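Local coordinates for type I site-specific restriction-modification system, R (Restriction) subunit (Vibrio vulnificus, PDB 3H1T), which probably serves as the ATP-dependent, DNA-translocating and DNA-cutting subunit of a type I restriction enzyme, present here as the larger, N-terminal part of that subunit, at residues R189-V194 and F216-K221; L164-S169 and S193-K198. One frame throughout, in Å; residues are numbered along the deposited sequence.

Contact 1: residues R189-V194 and F216-K221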
loop_
_atom_site.group_PDB
_atom_site.type_symbol
_atom_site.label_atom_id
_atom_site.label_comp_id
_atom_site.label_asym_id
_atom_site.label_seq_id
_atom_site.Cartn_x
_atom_site.Cartn_y
_atom_site.Cartn_z
ATOM N N ARG A 189 -5.760 11.378 -8.896
ATOM C CA ARG A 189 -4.666 11.740 -9.792
ATOM C C ARG A 189 -4.654 10.878 -11.038
ATOM O O ARG A 189 -4.156 11.297 -12.083
ATOM C CB ARG A 189 -3.318 11.626 -9.087
ATOM C CG ARG A 189 -3.190 12.586 -7.938
ATOM C CD ARG A 189 -1.759 12.767 -7.521
ATOM N NE ARG A 189 -1.665 13.691 -6.403
ATOM C CZ ARG A 189 -0.559 13.898 -5.705
ATOM N NH1 ARG A 189 0.559 13.247 -6.017
ATOM N NH2 ARG A 189 -0.580 14.727 -4.677
ATOM N N ALA A 190 -5.199 9.673 -10.916
ATOM C CA ALA A 190 -5.271 8.745 -12.030
ATOM C C ALA A 190 -6.331 9.258 -12.992
ATOM O O ALA A 190 -6.075 9.422 -14.185
ATOM C CB ALA A 190 -5.640 7.362 -11.528
ATOM N N VAL A 191 -7.517 9.524 -12.452
ATOM C CA VAL A 191 -8.641 10.033 -13.231
ATOM C C VAL A 191 -8.270 11.353 -13.881
ATOM O O VAL A 191 -8.636 11.625 -15.022
ATOM C CB VAL A 191 -9.853 10.252 -12.326
ATOM C CG1 VAL A 191 -10.990 10.902 -13.109
ATOM C CG2 VAL A 191 -10.283 8.925 -11.723
ATOM N N GLN A 192 -7.535 12.165 -13.129
ATOM C CA GLN A 192 -7.069 13.475 -13.587
ATOM C C GLN A 192 -6.096 13.268 -14.749
ATOM O O GLN A 192 -6.199 13.917 -15.788
ATOM C CB GLN A 192 -6.362 14.171 -12.423
ATOM C CG GLN A 192 -6.100 15.659 -12.550
ATOM C CD GLN A 192 -5.414 16.227 -11.304
ATOM O OE1 GLN A 192 -6.021 16.338 -10.234
ATOM N NE2 GLN A 192 -4.132 16.572 -11.439
ATOM N N SER A 193 -5.144 12.362 -14.553
ATOM C CA SER A 193 -4.149 12.040 -15.574
ATOM C C SER A 193 -4.817 11.675 -16.900
ATOM O O SER A 193 -4.446 12.184 -17.961
ATOM C CB SER A 193 -3.283 10.859 -15.125
ATOM O OG SER A 193 -2.414 11.225 -14.069
ATOM N N VAL A 194 -5.791 10.775 -16.829
ATOM C CA VAL A 194 -6.519 10.321 -18.000
ATOM C C VAL A 194 -7.236 11.480 -18.673
ATOM O O VAL A 194 -7.205 11.619 -19.891
ATOM C CB VAL A 194 -7.542 9.231 -17.606
ATOM C CG1 VAL A 194 -8.389 8.852 -18.788
ATOM C CG2 VAL A 194 -6.802 8.017 -17.088
ATOM N N PHE A 216 -10.492 -0.351 -8.557
ATOM C CA PHE A 216 -11.952 -0.377 -8.660
ATOM C C PHE A 216 -12.601 1.004 -8.758
ATOM O O PHE A 216 -13.433 1.229 -9.627
ATOM C CB PHE A 216 -12.556 -1.132 -7.468
ATOM C CG PHE A 216 -14.050 -0.981 -7.341
ATOM C CD1 PHE A 216 -14.902 -1.632 -8.226
ATOM C CD2 PHE A 216 -14.603 -0.183 -6.330
ATOM C CE1 PHE A 216 -16.279 -1.491 -8.113
ATOM C CE2 PHE A 216 -15.983 -0.037 -6.204
ATOM C CZ PHE A 216 -16.821 -0.689 -7.096
ATOM N N GLN A 217 -12.217 1.933 -7.888
ATOM C CA GLN A 217 -12.827 3.264 -7.925
ATOM C C GLN A 217 -12.470 4.097 -9.161
ATOM O O GLN A 217 -13.249 4.953 -9.577
ATOM C CB GLN A 217 -12.503 4.041 -6.641
ATOM C CG GLN A 217 -13.052 3.402 -5.352
ATOM C CD GLN A 217 -14.562 3.591 -5.147
ATOM O OE1 GLN A 217 -15.099 3.240 -4.100
ATOM N NE2 GLN A 217 -15.241 4.141 -6.142
ATOM N N ILE A 218 -11.305 3.861 -9.753
ATOM C CA ILE A 218 -10.945 4.600 -10.958
ATOM C C ILE A 218 -11.916 4.121 -12.043
ATOM O O ILE A 218 -12.535 4.919 -12.750
ATOM C CB ILE A 218 -9.493 4.284 -11.407
ATOM C CG1 ILE A 218 -8.481 4.832 -10.384
ATOM C CG2 ILE A 218 -9.227 4.903 -12.773
ATOM C CD1 ILE A 218 -7.035 4.389 -10.638
ATOM N N SER A 219 -12.049 2.799 -12.144
ATOM C CA SER A 219 -12.935 2.161 -13.115
ATOM C C SER A 219 -14.366 2.639 -12.924
ATOM O O SER A 219 -15.030 3.030 -13.881
ATOM C CB SER A 219 -12.901 0.642 -12.948
ATOM O OG SER A 219 -11.565 0.180 -12.865
ATOM N N TRP A 220 -14.845 2.608 -11.688
ATOM C CA TRP A 220 -16.206 3.039 -11.430
ATOM C C TRP A 220 -16.401 4.507 -11.821
ATOM O O TRP A 220 -17.337 4.839 -12.555
ATOM C CB TRP A 220 -16.561 2.806 -9.957
ATOM C CG TRP A 220 -17.978 3.123 -9.627
ATOM C CD1 TRP A 220 -18.442 4.250 -9.019
ATOM C CD2 TRP A 220 -19.123 2.295 -9.866
ATOM N NE1 TRP A 220 -19.801 4.178 -8.858
ATOM C CE2 TRP A 220 -20.247 2.988 -9.369
ATOM C CE3 TRP A 220 -19.308 1.037 -10.453
ATOM C CZ2 TRP A 220 -21.544 2.463 -9.432
ATOM C CZ3 TRP A 220 -20.601 0.512 -10.517
ATOM C CH2 TRP A 220 -21.701 1.229 -10.008
ATOM N N LYS A 221 -15.511 5.383 -11.362
ATOM C CA LYS A 221 -15.618 6.802 -11.685
ATOM C C LYS A 221 -15.744 7.034 -13.192
ATOM O O LYS A 221 -16.702 7.663 -13.647
ATOM C CB LYS A 221 -14.413 7.588 -11.130
ATOM C CG LYS A 221 -14.545 7.997 -9.661
ATOM C CD LYS A 221 -13.330 8.769 -9.146
ATOM C CE LYS A 221 -13.184 10.148 -9.790
ATOM N NZ LYS A 221 -14.215 11.124 -9.352
#
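Val-191 lays its two methyls against the aliphatic end of Lys-221, the side chains crossing at about a right angle. CG2 makes the closer touch, 3.7 Å from Lys-221 CE, while Val-191 CG1 lies 4.0 Å from the same Lys-221 CE. Putting CG1 anti to the backbone N (chi1 175°) lets both branches reach the lysine. The lysine chain bends at its third and fourth torsions, so its methylenes serve the apolar interface while NZ leaves it for the carbonyl oxygens of Leu-167 and Ser-169. The buried lysine's amine is thus satisfied by two backbone carbonyls at and just after the end of helix 164-167, which its charge would probably polarise.

The second half of the contact is purely apolar. Ile-218 extends its longer branch until CD1 meets Ala-190 CB at 3.4 Å, tighter than usual for two carbons; the small alanine admits the methyl close to the helix backbone. Ile-218 CG2 adds a looser touch, 4.3 Å from Val-191 CG2. No hydrogen bond joins the segments. The short helical segments approach to 10.0 Å between axes and cross at -44°, with Val-191 and Ile-218 nearest in register, their CA atoms 6.3 Å apart.

Helices 181-195 and 211-224 occur on either side of strand 200-205 in the chain, within what is probably the first RecA-like domain of a superfamily 2 helicase-type motor. Beyond the pair, Val-194 packs on Phe-333 and Ile-335 of strand 333-338, the neighbour of strand 200-205 in the parallel sheet.

Contact 2: residues L164-S169 and S193-K198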
loop_
_atom_site.group_PDB
_atom_site.type_symbol
_atom_site.label_atom_id
_atom_site.label_comp_id
_atom_site.label_asym_id
_atom_site.label_seq_id
_atom_site.Cartn_x
_atom_site.Cartn_y
_atom_site.Cartn_z
ATOM N N LEU A 164 -15.623 17.724 -16.545
ATOM C CA LEU A 164 -15.903 18.021 -15.147
ATOM C C LEU A 164 -16.752 16.960 -14.442
ATOM O O LEU A 164 -16.567 16.708 -13.253
ATOM C CB LEU A 164 -16.599 19.377 -15.018
ATOM C CG LEU A 164 -15.725 20.582 -15.357
ATOM C CD1 LEU A 164 -16.514 21.878 -15.163
ATOM C CD2 LEU A 164 -14.492 20.562 -14.461
ATOM N N ASP A 165 -17.675 16.333 -15.164
ATOM C CA ASP A 165 -18.534 15.339 -14.532
ATOM C C ASP A 165 -17.829 14.015 -14.314
ATOM O O ASP A 165 -18.286 13.185 -13.519
ATOM C CB ASP A 165 -19.806 15.110 -15.346
ATOM C CG ASP A 165 -20.483 16.409 -15.747
ATOM O OD1 ASP A 165 -20.085 16.999 -16.782
ATOM O OD2 ASP A 165 -21.412 16.836 -15.021
ATOM N N THR A 166 -16.730 13.792 -15.024
ATOM C CA THR A 166 -16.006 12.561 -14.814
ATOM C C THR A 166 -15.122 12.821 -13.608
ATOM O O THR A 166 -15.045 11.997 -12.695
ATOM C CB THR A 166 -15.151 12.188 -16.019
ATOM O OG1 THR A 166 -15.969 12.196 -17.194
ATOM C CG2 THR A 166 -14.584 10.781 -15.837
ATOM N N LEU A 167 -14.495 13.992 -13.581
ATOM C CA LEU A 167 -13.625 14.360 -12.479
ATOM C C LEU A 167 -14.357 14.276 -11.153
ATOM O O LEU A 167 -13.760 13.910 -10.142
ATOM C CB LEU A 167 -13.096 15.781 -12.660
ATOM C CG LEU A 167 -11.979 16.150 -11.672
ATOM C CD1 LEU A 167 -10.678 15.602 -12.215
ATOM C CD2 LEU A 167 -11.859 17.658 -11.500
ATOM N N LEU A 168 -15.649 14.604 -11.159
ATOM C CA LEU A 168 -16.445 14.582 -9.935
ATOM C C LEU A 168 -17.329 13.351 -9.796
ATOM O O LEU A 168 -18.085 13.240 -8.831
ATOM C CB LEU A 168 -17.322 15.828 -9.834
ATOM C CG LEU A 168 -16.656 17.209 -9.872
ATOM C CD1 LEU A 168 -17.726 18.290 -9.743
ATOM C CD2 LEU A 168 -15.622 17.333 -8.754
ATOM N N SER A 169 -17.245 12.429 -10.752
ATOM C CA SER A 169 -18.045 11.204 -10.706
ATOM C C SER A 169 -17.870 10.557 -9.331
ATOM O O SER A 169 -16.754 10.288 -8.914
ATOM C CB SER A 169 -17.577 10.264 -11.828
ATOM O OG SER A 169 -18.267 9.027 -11.816
ATOM N N SER A 193 -5.144 12.362 -14.553
ATOM C CA SER A 193 -4.149 12.040 -15.574
ATOM C C SER A 193 -4.817 11.675 -16.900
ATOM O O SER A 193 -4.446 12.184 -17.961
ATOM C CB SER A 193 -3.283 10.859 -15.125
ATOM O OG SER A 193 -2.414 11.225 -14.069
ATOM N N VAL A 194 -5.791 10.775 -16.829
ATOM C CA VAL A 194 -6.519 10.321 -18.000
ATOM C C VAL A 194 -7.236 11.480 -18.673
ATOM O O VAL A 194 -7.205 11.619 -19.891
ATOM C CB VAL A 194 -7.542 9.231 -17.606
ATOM C CG1 VAL A 194 -8.389 8.852 -18.788
ATOM C CG2 VAL A 194 -6.802 8.017 -17.088
ATOM N N LEU A 195 -7.857 12.336 -17.875
ATOM C CA LEU A 195 -8.569 13.470 -18.439
ATOM C C LEU A 195 -7.631 14.452 -19.131
ATOM O O LEU A 195 -8.070 15.194 -20.010
ATOM C CB LEU A 195 -9.379 14.200 -17.359
ATOM C CG LEU A 195 -10.421 13.326 -16.635
ATOM C CD1 LEU A 195 -11.232 14.170 -15.641
ATOM C CD2 LEU A 195 -11.343 12.682 -17.660
ATOM N N GLN A 196 -6.351 14.449 -18.755
ATOM C CA GLN A 196 -5.357 15.359 -19.348
ATOM C C GLN A 196 -4.701 14.741 -20.589
ATOM O O GLN A 196 -3.871 15.369 -21.254
ATOM C CB GLN A 196 -4.255 15.685 -18.338
ATOM C CG GLN A 196 -4.729 16.209 -17.007
ATOM C CD GLN A 196 -3.584 16.350 -16.026
ATOM O OE1 GLN A 196 -2.865 15.390 -15.748
ATOM N NE2 GLN A 196 -3.412 17.547 -15.490
ATOM N N GLY A 197 -5.060 13.496 -20.872
ATOM C CA GLY A 197 -4.508 12.819 -22.023
ATOM C C GLY A 197 -3.180 12.112 -21.816
ATOM O O GLY A 197 -2.424 11.927 -22.768
ATOM N N LYS A 198 -2.877 11.728 -20.581
ATOM C CA LYS A 198 -1.652 10.988 -20.287
ATOM C C LYS A 198 -1.981 9.524 -20.505
ATOM O O LYS A 198 -2.632 8.892 -19.669
ATOM C CB LYS A 198 -1.218 11.223 -18.834
ATOM C CG LYS A 198 -0.295 12.404 -18.660
ATOM C CD LYS A 198 -0.377 13.034 -17.272
ATOM C CE LYS A 198 -0.710 14.514 -17.403
ATOM N NZ LYS A 198 -0.264 14.999 -18.746
#
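Leu-195 inserts its forked end between Thr-166 and Leu-167, crossing both side chains at a slant, and supplies everything that its own segment contributes to the contact. Leu-195 CD1 takes the tighter side, 3.8 Å from Leu-167 CD1 and 3.9 Å from Leu-167 CB. With CG of Leu-167 anti to the backbone N (chi1 -170°), the two leucines meet methyl to methyl. Leu-195 CD2 rests more loosely, 4.2 Å from Thr-166 CB and also 4.2 Å from Thr-166 CG2, so the threonine presents carbon to the leucine. The backbones stay well apart, and no hydrogen bond spans the gap.

Past Leu-195 the segment turns toward solvent. Gly-197, with positive phi (86°), closes the helix in a Schellman motif: Gly-197 N reaches Val-194 O at 3.0 Å, and Lys-198 N reaches Ser-193 O at 3.1 Å. Lys-198 is exposed, as is Asp-165 on the facing segment.

The short helix 164-167 lies between two parts of the fold. Leu-167 also packs on Phe-150 of helix 146-157 and Phe-86 of strand 86-93, a strand of the N-terminal mixed sheet, while Leu-195 is the last residue of helix 181-195, which leads into strand 200-205 of the ATPase domain's parallel sheet.

In the fold
From the N terminus, the chain first builds the mixed sheet and helix 146-157, then reaches helix 164-167. Contact 2 closes the loop from there to the end of helix 181-195. Contact 1 opens on that same helix, slightly before contact 2 ends, and closes a second loop through strand 200-205 to helix 211-224. The loops therefore overlap at Ser-193 and Val-194, with neither enclosing the other. The two contacts also meet directly in space, at the end of the Lys-221 side chain. Helix 181-195 thus packs along adjacent flanks against helix 211-224 and the segment leading out of the N-terminal region.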